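Local coordinates for Thg1-like uncharacterized protein (Bacillus thuringiensis, PDB 4KGM) that probably adds nucleotides to the 5' end of tRNA, as a bacterial Thg1-like protein with a polymerase palm-like domain that binds ATP and two magnesium ions, at residues A[26-31]-A[141-146]; A[69-74]-A[149-154]; A[196-201]-A[223-228]. One frame throughout, in Å; residues are numbered along the deposited sequence.

Contact 1: residues A[26-31]-A[141-146]. With MG (magnesium ion), chain G; MG (magnesium ion), chain H; ATP (adenosine-5'-triphosphate), chain E.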
loop_
_atom_site.group_PDB
_atom_site.type_symbol
_atom_site.label_atom_id
_atom_site.label_comp_id
_atom_site.label_asym_id
_atom_site.label_seq_id
_atom_site.Cartn_x
_atom_site.Cartn_y
_atom_site.Cartn_z
ATOM N N ILE A 26 0.911 14.555 -7.814
ATOM C CA ILE A 26 1.301 14.534 -9.216
ATOM C C ILE A 26 0.708 13.322 -9.926
ATOM O O ILE A 26 0.839 12.190 -9.456
ATOM C CB ILE A 26 2.833 14.506 -9.375
ATOM C CG1 ILE A 26 3.448 15.807 -8.857
ATOM C CG2 ILE A 26 3.215 14.287 -10.830
ATOM C CD1 ILE A 26 3.074 17.018 -9.674
ATOM N N VAL A 27 0.051 13.567 -11.057
ATOM C CA VAL A 27 -0.475 12.495 -11.892
ATOM C C VAL A 27 0.197 12.514 -13.261
ATOM O O VAL A 27 0.175 13.533 -13.953
ATOM C CB VAL A 27 -1.992 12.634 -12.098
ATOM C CG1 VAL A 27 -2.505 11.529 -13.012
ATOM C CG2 VAL A 27 -2.716 12.605 -10.760
ATOM N N ARG A 28 0.800 11.395 -13.650
ATOM C CA ARG A 28 1.381 11.289 -14.984
ATOM C C ARG A 28 0.636 10.281 -15.858
ATOM O O ARG A 28 0.350 9.159 -15.438
ATOM C CB ARG A 28 2.883 10.966 -14.938
ATOM C CG ARG A 28 3.552 11.059 -16.314
ATOM C CD ARG A 28 5.076 11.105 -16.242
ATOM N NE ARG A 28 5.661 9.830 -15.833
ATOM C CZ ARG A 28 6.286 9.632 -14.677
ATOM N NH1 ARG A 28 6.418 10.630 -13.813
ATOM N NH2 ARG A 28 6.786 8.438 -14.386
ATOM N N ILE A 29 0.313 10.702 -17.070
ATOM C CA ILE A 29 -0.363 9.853 -18.034
ATOM C C ILE A 29 0.556 9.657 -19.232
ATOM O O ILE A 29 1.047 10.616 -19.792
ATOM C CB ILE A 29 -1.697 10.491 -18.469
ATOM C CG1 ILE A 29 -2.690 10.464 -17.320
ATOM C CG2 ILE A 29 -2.289 9.776 -19.663
ATOM C CD1 ILE A 29 -3.665 11.609 -17.340
ATOM N N ASP A 30 0.793 8.412 -19.611
ATOM C CA ASP A 30 1.697 8.112 -20.719
ATOM C C ASP A 30 1.048 7.192 -21.752
ATOM O O ASP A 30 0.489 6.152 -21.406
ATOM C CB ASP A 30 2.993 7.487 -20.198
ATOM C CG ASP A 30 4.071 7.399 -21.265
ATOM O OD1 ASP A 30 4.071 6.416 -22.037
ATOM O OD2 ASP A 30 4.923 8.311 -21.329
ATOM N N GLY A 31 1.133 7.583 -23.022
ATOM C CA GLY A 31 0.541 6.819 -24.106
ATOM C C GLY A 31 1.109 5.418 -24.233
ATOM O O GLY A 31 2.319 5.217 -24.142
ATOM N N ALA A 141 8.741 21.758 -8.029
ATOM C CA ALA A 141 9.500 22.414 -9.086
ATOM C C ALA A 141 10.530 21.446 -9.645
ATOM O O ALA A 141 10.664 21.300 -10.858
ATOM C CB ALA A 141 10.176 23.667 -8.561
ATOM N N ASN A 142 11.241 20.771 -8.748
ATOM C CA ASN A 142 12.228 19.771 -9.140
ATOM C C ASN A 142 11.638 18.632 -9.974
ATOM O O ASN A 142 12.350 17.999 -10.753
ATOM C CB ASN A 142 12.948 19.210 -7.910
ATOM C CG ASN A 142 13.924 20.199 -7.300
ATOM O OD1 ASN A 142 13.745 20.645 -6.168
ATOM N ND2 ASN A 142 14.964 20.543 -8.048
ATOM N N TYR A 143 10.343 18.372 -9.815
ATOM C CA TYR A 143 9.685 17.342 -10.613
ATOM C C TYR A 143 9.587 17.753 -12.078
ATOM O O TYR A 143 9.947 16.987 -12.973
ATOM C CB TYR A 143 8.284 17.017 -10.082
ATOM C CG TYR A 143 7.511 16.109 -11.016
ATOM C CD1 TYR A 143 7.744 14.740 -11.032
ATOM C CD2 TYR A 143 6.568 16.623 -11.898
ATOM C CE1 TYR A 143 7.054 13.909 -11.891
ATOM C CE2 TYR A 143 5.876 15.799 -12.761
ATOM C CZ TYR A 143 6.122 14.444 -12.753
ATOM O OH TYR A 143 5.431 13.618 -13.611
ATOM N N PHE A 144 9.078 18.957 -12.316
ATOM C CA PHE A 144 8.916 19.462 -13.672
ATOM C C PHE A 144 10.265 19.766 -14.322
ATOM O O PHE A 144 10.427 19.611 -15.532
ATOM C CB PHE A 144 8.008 20.693 -13.682
ATOM C CG PHE A 144 6.603 20.407 -13.232
ATOM C CD1 PHE A 144 5.697 19.803 -14.091
ATOM C CD2 PHE A 144 6.189 20.735 -11.951
ATOM C CE1 PHE A 144 4.403 19.534 -13.680
ATOM C CE2 PHE A 144 4.896 20.469 -11.534
ATOM C CZ PHE A 144 4.001 19.869 -12.400
ATOM N N ILE A 145 11.229 20.195 -13.511
ATOM C CA ILE A 145 12.600 20.369 -13.978
ATOM C C ILE A 145 13.139 19.028 -14.461
ATOM O O ILE A 145 13.822 18.947 -15.484
ATOM C CB ILE A 145 13.514 20.917 -12.863
ATOM C CG1 ILE A 145 13.127 22.354 -12.515
ATOM C CG2 ILE A 145 14.976 20.864 -13.286
ATOM C CD1 ILE A 145 13.845 22.905 -11.302
ATOM N N TRP A 146 12.813 17.973 -13.721
ATOM C CA TRP A 146 13.210 16.620 -14.084
ATOM C C TRP A 146 12.520 16.188 -15.371
ATOM O O TRP A 146 13.092 15.457 -16.179
ATOM C CB TRP A 146 12.874 15.657 -12.946
ATOM C CG TRP A 146 13.130 14.215 -13.249
ATOM C CD1 TRP A 146 14.290 13.666 -13.710
ATOM C CD2 TRP A 146 12.213 13.129 -13.076
ATOM N NE1 TRP A 146 14.148 12.307 -13.851
ATOM C CE2 TRP A 146 12.881 11.952 -13.466
ATOM C CE3 TRP A 146 10.888 13.038 -12.634
ATOM C CZ2 TRP A 146 12.271 10.698 -13.430
ATOM C CZ3 TRP A 146 10.284 11.792 -12.598
ATOM C CH2 TRP A 146 10.976 10.639 -12.994
HETATM MG MG MG G . 4.388 5.792 -24.044
HETATM MG MG MG H . 6.512 8.054 -23.018
HETATM P PG ATP E . 5.186 2.327 -23.818
HETATM O O1G ATP E . 6.540 2.150 -23.170
HETATM O O2G ATP E . 4.286 1.117 -23.734
HETATM O O3G ATP E . 4.504 3.623 -23.454
HETATM P PB ATP E . 5.944 3.840 -26.083
HETATM O O1B ATP E . 4.857 4.860 -25.837
HETATM O O2B ATP E . 6.356 3.539 -27.503
HETATM O O3B ATP E . 5.531 2.445 -25.391
HETATM P PA ATP E . 7.685 5.820 -25.197
HETATM O O1A ATP E . 9.117 5.924 -24.731
HETATM O O2A ATP E . 6.587 6.553 -24.464
HETATM O O3A ATP E . 7.275 4.267 -25.284
HETATM O "O5'" ATP E . 7.605 6.231 -26.753
HETATM C "C5'" ATP E . 7.060 7.485 -27.155
HETATM C "C4'" ATP E . 6.969 7.521 -28.676
HETATM O "O4'" ATP E . 6.035 8.511 -29.111
HETATM C "C3'" ATP E . 8.309 7.858 -29.312
HETATM O "O3'" ATP E . 8.824 6.712 -29.996
HETATM C "C2'" ATP E . 8.026 8.971 -30.304
HETATM O "O2'" ATP E . 8.496 8.607 -31.605
HETATM C "C1'" ATP E . 6.513 9.128 -30.309
HETATM N N9 ATP E . 6.127 10.562 -30.358
HETATM C C8 ATP E . 5.996 11.386 -29.301
HETATM N N7 ATP E . 5.628 12.633 -29.695
HETATM C C5 ATP E . 5.516 12.617 -31.035
HETATM C C6 ATP E . 5.162 13.596 -32.090
HETATM N N6 ATP E . 4.845 14.877 -31.781
HETATM N N1 ATP E . 5.165 13.167 -33.371
HETATM C C2 ATP E . 5.477 11.898 -33.692
HETATM N N3 ATP E . 5.808 10.958 -32.789
HETATM C C4 ATP E . 5.845 11.251 -31.467
HETATM O O HOH W 1 7.683 7.760 -21.465
#
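In the polymerase palm-like domain, where strand 26-31 carries metal ligands of the nucleotide site, Ile26 and Arg28 meet Tyr143 of helix 140-160, which packs on the sheet. Strand and helix segments run nearly parallel, 17° apart, with axes 11.5 Å from each other, and side chains bridge the gap. The Ile26 methyl CG2 lies over one face of the Tyr143 phenol in a CH-pi contact, 3.9 Å from the ring centroid and nearest to CZ. The other branch of Ile26 ends in CD1, which touches Phe144 CZ at 4.1 Å. Arg28 approaches the same phenol at its edge: its guanidinium is nearly coplanar with the ring, and NH1 donates to Tyr143 OH over 3.2 Å with an N-H...O angle of 156°. CG of Arg28 is anti to the backbone N; a bend at chi3 (70°) turns NE aside, and NH1 comes to the phenol edge. Tyr143 OH also hydrogen-bonds Ser78 OG on strand 76-81, and Arg28 NH2 forms a salt bridge with Glu12 of the second subunit.

At the C-terminal end of the strand, Asp30 splits its carboxylate between two magnesium ions. OD1 binds one at 2.1 Å, together with Gly31 O and ATP oxygens O3G, O1B and O2A; OD2 binds the other at 2.3 Å, with ATP O2A and a water. Asp75 completes the protein ligands of both ions. The arrangement matches the two-metal centre of palm-type polymerases. The chemistry divides the strand: Ile26 and Arg28 join it to the helix, and Arg28 also to the second subunit, while Asp30 and Gly31 hold metal. Shared by both ions, ATP O2A probably has the charge on its alpha-phosphate partly neutralised.

Contact 2: residues A[69-74]-A[149-154]. With ATP (adenosine-5'-triphosphate), chain E.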
loop_
_atom_site.group_PDB
_atom_site.type_symbol
_atom_site.label_atom_id
_atom_site.label_comp_id
_atom_site.label_asym_id
_atom_site.label_seq_id
_atom_site.Cartn_x
_atom_site.Cartn_y
_atom_site.Cartn_z
ATOM N N LEU A 69 -1.652 22.900 -12.624
ATOM C CA LEU A 69 -0.782 22.977 -13.788
ATOM C C LEU A 69 -0.680 21.635 -14.503
ATOM O O LEU A 69 -0.653 20.580 -13.870
ATOM C CB LEU A 69 0.610 23.474 -13.378
ATOM C CG LEU A 69 1.633 23.777 -14.477
ATOM C CD1 LEU A 69 2.484 24.973 -14.087
ATOM C CD2 LEU A 69 2.522 22.572 -14.752
ATOM N N VAL A 70 -0.628 21.688 -15.829
ATOM C CA VAL A 70 -0.409 20.498 -16.638
ATOM C C VAL A 70 0.819 20.706 -17.515
ATOM O O VAL A 70 1.019 21.788 -18.058
ATOM C CB VAL A 70 -1.619 20.197 -17.535
ATOM C CG1 VAL A 70 -1.421 18.877 -18.262
ATOM C CG2 VAL A 70 -2.900 20.168 -16.710
ATOM N N TYR A 71 1.645 19.675 -17.642
ATOM C CA TYR A 71 2.829 19.752 -18.489
ATOM C C TYR A 71 2.843 18.645 -19.537
ATOM O O TYR A 71 2.743 17.463 -19.204
ATOM C CB TYR A 71 4.102 19.684 -17.642
ATOM C CG TYR A 71 5.367 19.579 -18.462
ATOM C CD1 TYR A 71 5.909 20.697 -19.084
ATOM C CD2 TYR A 71 6.021 18.363 -18.615
ATOM C CE1 TYR A 71 7.066 20.606 -19.836
ATOM C CE2 TYR A 71 7.176 18.263 -19.364
ATOM C CZ TYR A 71 7.695 19.388 -19.972
ATOM O OH TYR A 71 8.847 19.292 -20.719
ATOM N N HIS A 72 2.970 19.031 -20.804
ATOM C CA HIS A 72 3.040 18.050 -21.882
ATOM C C HIS A 72 4.424 17.943 -22.512
ATOM O O HIS A 72 5.135 18.936 -22.666
ATOM C CB HIS A 72 2.014 18.340 -22.977
ATOM C CG HIS A 72 2.186 17.482 -24.192
ATOM N ND1 HIS A 72 2.748 17.949 -25.361
ATOM C CD2 HIS A 72 1.904 16.175 -24.407
ATOM C CE1 HIS A 72 2.786 16.972 -26.250
ATOM N NE2 HIS A 72 2.281 15.885 -25.696
ATOM N N GLN A 73 4.783 16.718 -22.874
ATOM C CA GLN A 73 6.001 16.431 -23.615
ATOM C C GLN A 73 5.880 15.031 -24.207
ATOM O O GLN A 73 5.491 14.096 -23.508
ATOM C CB GLN A 73 7.225 16.528 -22.706
ATOM C CG GLN A 73 8.396 15.679 -23.158
ATOM C CD GLN A 73 8.539 14.410 -22.347
ATOM O OE1 GLN A 73 8.460 13.305 -22.881
ATOM N NE2 GLN A 73 8.759 14.562 -21.046
ATOM N N SER A 74 6.201 14.899 -25.492
ATOM C CA SER A 74 6.066 13.628 -26.203
ATOM C C SER A 74 4.664 13.041 -26.047
ATOM O O SER A 74 3.673 13.663 -26.428
ATOM C CB SER A 74 7.116 12.620 -25.723
ATOM O OG SER A 74 8.419 13.168 -25.782
ATOM N N GLN A 149 14.070 18.164 -18.375
ATOM C CA GLN A 149 15.377 17.606 -18.706
ATOM C C GLN A 149 15.220 16.297 -19.473
ATOM O O GLN A 149 16.091 15.915 -20.254
ATOM C CB GLN A 149 16.219 17.398 -17.443
ATOM C CG GLN A 149 16.690 18.694 -16.796
ATOM C CD GLN A 149 17.440 18.466 -15.494
ATOM O OE1 GLN A 149 17.760 17.333 -15.135
ATOM N NE2 GLN A 149 17.720 19.550 -14.777
ATOM N N ASP A 150 14.103 15.615 -19.244
ATOM C CA ASP A 150 13.782 14.403 -19.985
ATOM C C ASP A 150 13.132 14.777 -21.313
ATOM O O ASP A 150 13.101 13.979 -22.252
ATOM C CB ASP A 150 12.849 13.507 -19.169
ATOM C CG ASP A 150 12.550 12.191 -19.862
ATOM O OD1 ASP A 150 11.526 12.113 -20.573
ATOM O OD2 ASP A 150 13.339 11.236 -19.697
ATOM N N ALA A 151 12.616 16.000 -21.379
ATOM C CA ALA A 151 12.000 16.512 -22.597
ATOM C C ALA A 151 13.060 16.876 -23.632
ATOM O O ALA A 151 12.918 16.567 -24.813
ATOM C CB ALA A 151 11.137 17.722 -22.283
ATOM N N SER A 152 14.122 17.533 -23.175
ATOM C CA SER A 152 15.193 17.977 -24.060
ATOM C C SER A 152 16.013 16.808 -24.596
ATOM O O SER A 152 16.375 16.785 -25.771
ATOM C CB SER A 152 16.103 18.978 -23.342
ATOM O OG SER A 152 15.389 20.146 -22.973
ATOM N N LYS A 153 16.300 15.838 -23.733
ATOM C CA LYS A 153 17.078 14.673 -24.137
ATOM C C LYS A 153 16.311 13.837 -25.158
ATOM O O LYS A 153 16.903 13.243 -26.058
ATOM C CB LYS A 153 17.461 13.825 -22.921
ATOM C CG LYS A 153 18.460 12.720 -23.230
ATOM C CD LYS A 153 18.945 12.032 -21.963
ATOM C CE LYS A 153 17.807 11.336 -21.235
ATOM N NZ LYS A 153 18.285 10.626 -20.014
ATOM N N ASN A 154 14.991 13.797 -25.012
ATOM C CA ASN A 154 14.136 13.122 -25.983
ATOM C C ASN A 154 13.980 13.946 -27.255
ATOM O O ASN A 154 13.860 13.398 -28.349
ATOM C CB ASN A 154 12.759 12.827 -25.381
ATOM C CG ASN A 154 12.768 11.620 -24.465
ATOM O OD1 ASN A 154 13.434 10.622 -24.741
ATOM N ND2 ASN A 154 12.024 11.704 -23.369
HETATM P PG ATP E . 5.186 2.327 -23.818
HETATM O O1G ATP E . 6.540 2.150 -23.170
HETATM O O2G ATP E . 4.286 1.117 -23.734
HETATM O O3G ATP E . 4.504 3.623 -23.454
HETATM P PB ATP E . 5.944 3.840 -26.083
HETATM O O1B ATP E . 4.857 4.860 -25.837
HETATM O O2B ATP E . 6.356 3.539 -27.503
HETATM O O3B ATP E . 5.531 2.445 -25.391
HETATM P PA ATP E . 7.685 5.820 -25.197
HETATM O O1A ATP E . 9.117 5.924 -24.731
HETATM O O2A ATP E . 6.587 6.553 -24.464
HETATM O O3A ATP E . 7.275 4.267 -25.284
HETATM O "O5'" ATP E . 7.605 6.231 -26.753
HETATM C "C5'" ATP E . 7.060 7.485 -27.155
HETATM C "C4'" ATP E . 6.969 7.521 -28.676
HETATM O "O4'" ATP E . 6.035 8.511 -29.111
HETATM C "C3'" ATP E . 8.309 7.858 -29.312
HETATM O "O3'" ATP E . 8.824 6.712 -29.996
HETATM C "C2'" ATP E . 8.026 8.971 -30.304
HETATM O "O2'" ATP E . 8.496 8.607 -31.605
HETATM C "C1'" ATP E . 6.513 9.128 -30.309
HETATM N N9 ATP E . 6.127 10.562 -30.358
HETATM C C8 ATP E . 5.996 11.386 -29.301
HETATM N N7 ATP E . 5.628 12.633 -29.695
HETATM C C5 ATP E . 5.516 12.617 -31.035
HETATM C C6 ATP E . 5.162 13.596 -32.090
HETATM N N6 ATP E . 4.845 14.877 -31.781
HETATM N N1 ATP E . 5.165 13.167 -33.371
HETATM C C2 ATP E . 5.477 11.898 -33.692
HETATM N N3 ATP E . 5.808 10.958 -32.789
HETATM C C4 ATP E . 5.845 11.251 -31.467
#
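Ala151 of helix 140-160 sets its CB against two side chains of strand 67-73, Tyr71 and Gln73. Tyr71 OH comes within 3.2 Å of Ala151 CB, which lies at the edge of the phenol ring, near its plane. Two residues on, Gln73 CG packs on the same methyl at 3.5 Å; CG is anti to the backbone N (chi1 154°), which puts it against the methyl, and a bend at chi2 turns CD off that line. The Gln73 side chain passes Asp150 and Asn154, crossing each at about a right angle, but at lengths too great for hydrogen bonding: Gln73 NE2 stands 3.7 Å from Asp150 OD1. The contact across the segments is therefore carried by packing.

In the next shell, the polar ends are held from other directions. Ser74 OG donates to Gln73 OE1 over 2.9 Å, lying in the amide plane on a lone pair, which steadies the amide's rotation. Tyr71 OH hydrogen-bonds Arg198 O, just before strand 200-206. Ser74, just past the strand, belongs to the nucleotide pocket, its CA 3.7 Å from ATP N7.

Farther out, strand 67-73 is flanked in the antiparallel sheet by strands 76-81 and 200-206. Helix 140-160 packs on one side of it, while Val70 and His72 lean on helix 47-63.

Contact 3: residues A[196-201]-A[223-228]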
loop_
_atom_site.group_PDB
_atom_site.type_symbol
_atom_site.label_atom_id
_atom_site.label_comp_id
_atom_site.label_asym_id
_atom_site.label_seq_id
_atom_site.Cartn_x
_atom_site.Cartn_y
_atom_site.Cartn_z
ATOM N N GLN A 196 8.816 21.913 -28.820
ATOM C CA GLN A 196 9.581 20.818 -29.401
ATOM C C GLN A 196 10.866 20.575 -28.623
ATOM O O GLN A 196 11.340 19.446 -28.534
ATOM C CB GLN A 196 9.905 21.100 -30.870
ATOM C CG GLN A 196 8.691 21.104 -31.780
ATOM C CD GLN A 196 9.049 21.375 -33.228
ATOM O OE1 GLN A 196 10.198 21.677 -33.553
ATOM N NE2 GLN A 196 8.061 21.269 -34.109
ATOM N N LYS A 197 11.417 21.640 -28.051
ATOM C CA LYS A 197 12.693 21.555 -27.347
ATOM C C LYS A 197 12.545 21.073 -25.905
ATOM O O LYS A 197 13.311 20.226 -25.448
ATOM C CB LYS A 197 13.411 22.907 -27.378
ATOM N N ARG A 198 11.562 21.614 -25.191
ATOM C CA ARG A 198 11.402 21.307 -23.772
ATOM C C ARG A 198 9.939 21.199 -23.340
ATOM O O ARG A 198 9.624 21.340 -22.157
ATOM C CB ARG A 198 12.112 22.366 -22.925
ATOM C CG ARG A 198 11.590 23.777 -23.149
ATOM C CD ARG A 198 12.173 24.752 -22.141
ATOM N NE ARG A 198 11.621 26.094 -22.302
ATOM C CZ ARG A 198 12.203 27.062 -23.003
ATOM N NH1 ARG A 198 13.362 26.840 -23.607
ATOM N NH2 ARG A 198 11.628 28.252 -23.097
ATOM N N GLY A 199 9.049 20.952 -24.297
ATOM C CA GLY A 199 7.630 20.827 -24.010
ATOM C C GLY A 199 7.006 22.129 -23.543
ATOM O O GLY A 199 7.680 23.156 -23.469
ATOM N N ILE A 200 5.714 22.089 -23.228
ATOM C CA ILE A 200 5.015 23.271 -22.732
ATOM C C ILE A 200 4.070 22.956 -21.577
ATOM O O ILE A 200 3.796 21.792 -21.282
ATOM C CB ILE A 200 4.229 23.991 -23.853
ATOM C CG1 ILE A 200 3.564 22.977 -24.789
ATOM C CG2 ILE A 200 5.146 24.915 -24.638
ATOM C CD1 ILE A 200 2.243 22.432 -24.284
ATOM N N CYS A 201 3.571 24.006 -20.935
ATOM C CA CYS A 201 2.623 23.856 -19.840
ATOM C C CYS A 201 1.238 24.366 -20.217
ATOM O O CYS A 201 1.078 25.114 -21.183
ATOM C CB CYS A 201 3.117 24.590 -18.590
ATOM S SG CYS A 201 4.402 23.728 -17.670
ATOM N N THR A 223 6.375 29.199 -22.143
ATOM C CA THR A 223 6.708 28.409 -20.962
ATOM C C THR A 223 8.216 28.374 -20.771
ATOM O O THR A 223 8.945 27.876 -21.631
ATOM C CB THR A 223 6.181 26.967 -21.077
ATOM O OG1 THR A 223 4.757 26.985 -21.230
ATOM C CG2 THR A 223 6.539 26.169 -19.834
ATOM N N PRO A 224 8.692 28.905 -19.638
ATOM C CA PRO A 224 10.126 29.051 -19.379
ATOM C C PRO A 224 10.797 27.740 -18.996
ATOM O O PRO A 224 10.127 26.727 -18.789
ATOM C CB PRO A 224 10.160 30.009 -18.189
ATOM C CG PRO A 224 8.894 29.721 -17.459
ATOM C CD PRO A 224 7.874 29.415 -18.522
ATOM N N ILE A 225 12.123 27.767 -18.913
ATOM C CA ILE A 225 12.870 26.656 -18.350
ATOM C C ILE A 225 12.712 26.740 -16.841
ATOM O O ILE A 225 13.166 27.702 -16.219
ATOM C CB ILE A 225 14.361 26.735 -18.718
ATOM C CG1 ILE A 225 14.531 26.892 -20.232
ATOM C CG2 ILE A 225 15.101 25.504 -18.220
ATOM C CD1 ILE A 225 15.972 27.002 -20.677
ATOM N N ILE A 226 12.054 25.742 -16.258
ATOM C CA ILE A 226 11.702 25.772 -14.841
ATOM C C ILE A 226 12.921 25.961 -13.935
ATOM O O ILE A 226 12.845 26.652 -12.917
ATOM C CB ILE A 226 10.933 24.501 -14.418
ATOM C CG1 ILE A 226 9.801 24.205 -15.404
ATOM C CG2 ILE A 226 10.380 24.655 -13.009
ATOM C CD1 ILE A 226 8.727 25.264 -15.437
ATOM N N SER A 227 14.048 25.367 -14.320
ATOM C CA SER A 227 15.273 25.474 -13.532
ATOM C C SER A 227 15.799 26.908 -13.465
ATOM O O SER A 227 16.615 27.239 -12.605
ATOM C CB SER A 227 16.353 24.532 -14.074
ATOM O OG SER A 227 16.623 24.785 -15.442
ATOM N N LYS A 228 15.324 27.755 -14.373
ATOM C CA LYS A 228 15.709 29.162 -14.386
ATOM C C LYS A 228 14.550 30.060 -13.955
ATOM O O LYS A 228 14.688 31.281 -13.897
ATOM C CB LYS A 228 16.214 29.569 -15.773
#
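Arg198, just before Gly199, reaches Thr223 and Ile225 in the loop after strand 215-220, beside strands 200-206 and 215-220 at one edge of the six-stranded antiparallel sheet of this palm-like protein. Hydrogen bonding comes first. The guanidinium grips one backbone oxygen side-on: NE donates to Thr223 O over 3.3 Å and NH2 to the same oxygen over 3.1 Å, with N-H...O angles of 146° and 155°. The acceptor lies almost in the guanidinium plane, while the two donors approach from opposite faces of the carbonyl plane. An extended chain from CG to NE carries the guanidinium out to the loop. A third bond runs from Cys201 N to Thr223 OG1, though the position of that hydroxyl is less certain; Asp220 is a further, weak partner.

Van der Waals packing flanks these bonds. Ile225 CG1 lies over one face of the Arg198 guanidinium, 3.4 Å above its plane and offset toward the rim, and the two side chains cross at about a right angle. Cys201 SG rests on Thr223 CG2 at 3.9 Å. Tyr232 of helix 231-237 touches both Cys201 and Thr223.

The backbone turn supplies the remaining feature. Gly199 leaves the helical conformation with positive phi (67°), a conformation that favours glycine, and the chain passes directly into strand 200-206. Gln148 of helix 140-160 anchors the loop beyond, its amide bonded to Pro224 O and Ile226 N. Within that loop, a short 3-10 turn is closed by Lys228 N donating to Ile225 O over 2.8 Å.

From the N terminus, strand 25-31 comes first, then strand 67-73, and both wait for helix 140-160. Contact 1 closes a loop of 109 residues at residues 141-146, and contact 2 one of 74 at 149-154; their segments alternate, so the loops cross. Phe144 joins them by packing on Leu69 and Tyr71, and both contacts reach ATP. Contact 3 follows in series, closing a short loop of 21 residues around strands 200-206 and 215-220. It meets contact 2 through neighbouring strands, where His72 N and Ile200 O probably hydrogen-bond, and contact 1 where Ile145 packs on Ile226. Together they tie helix 140-160 and the loop before helix 231-237 to one sheet.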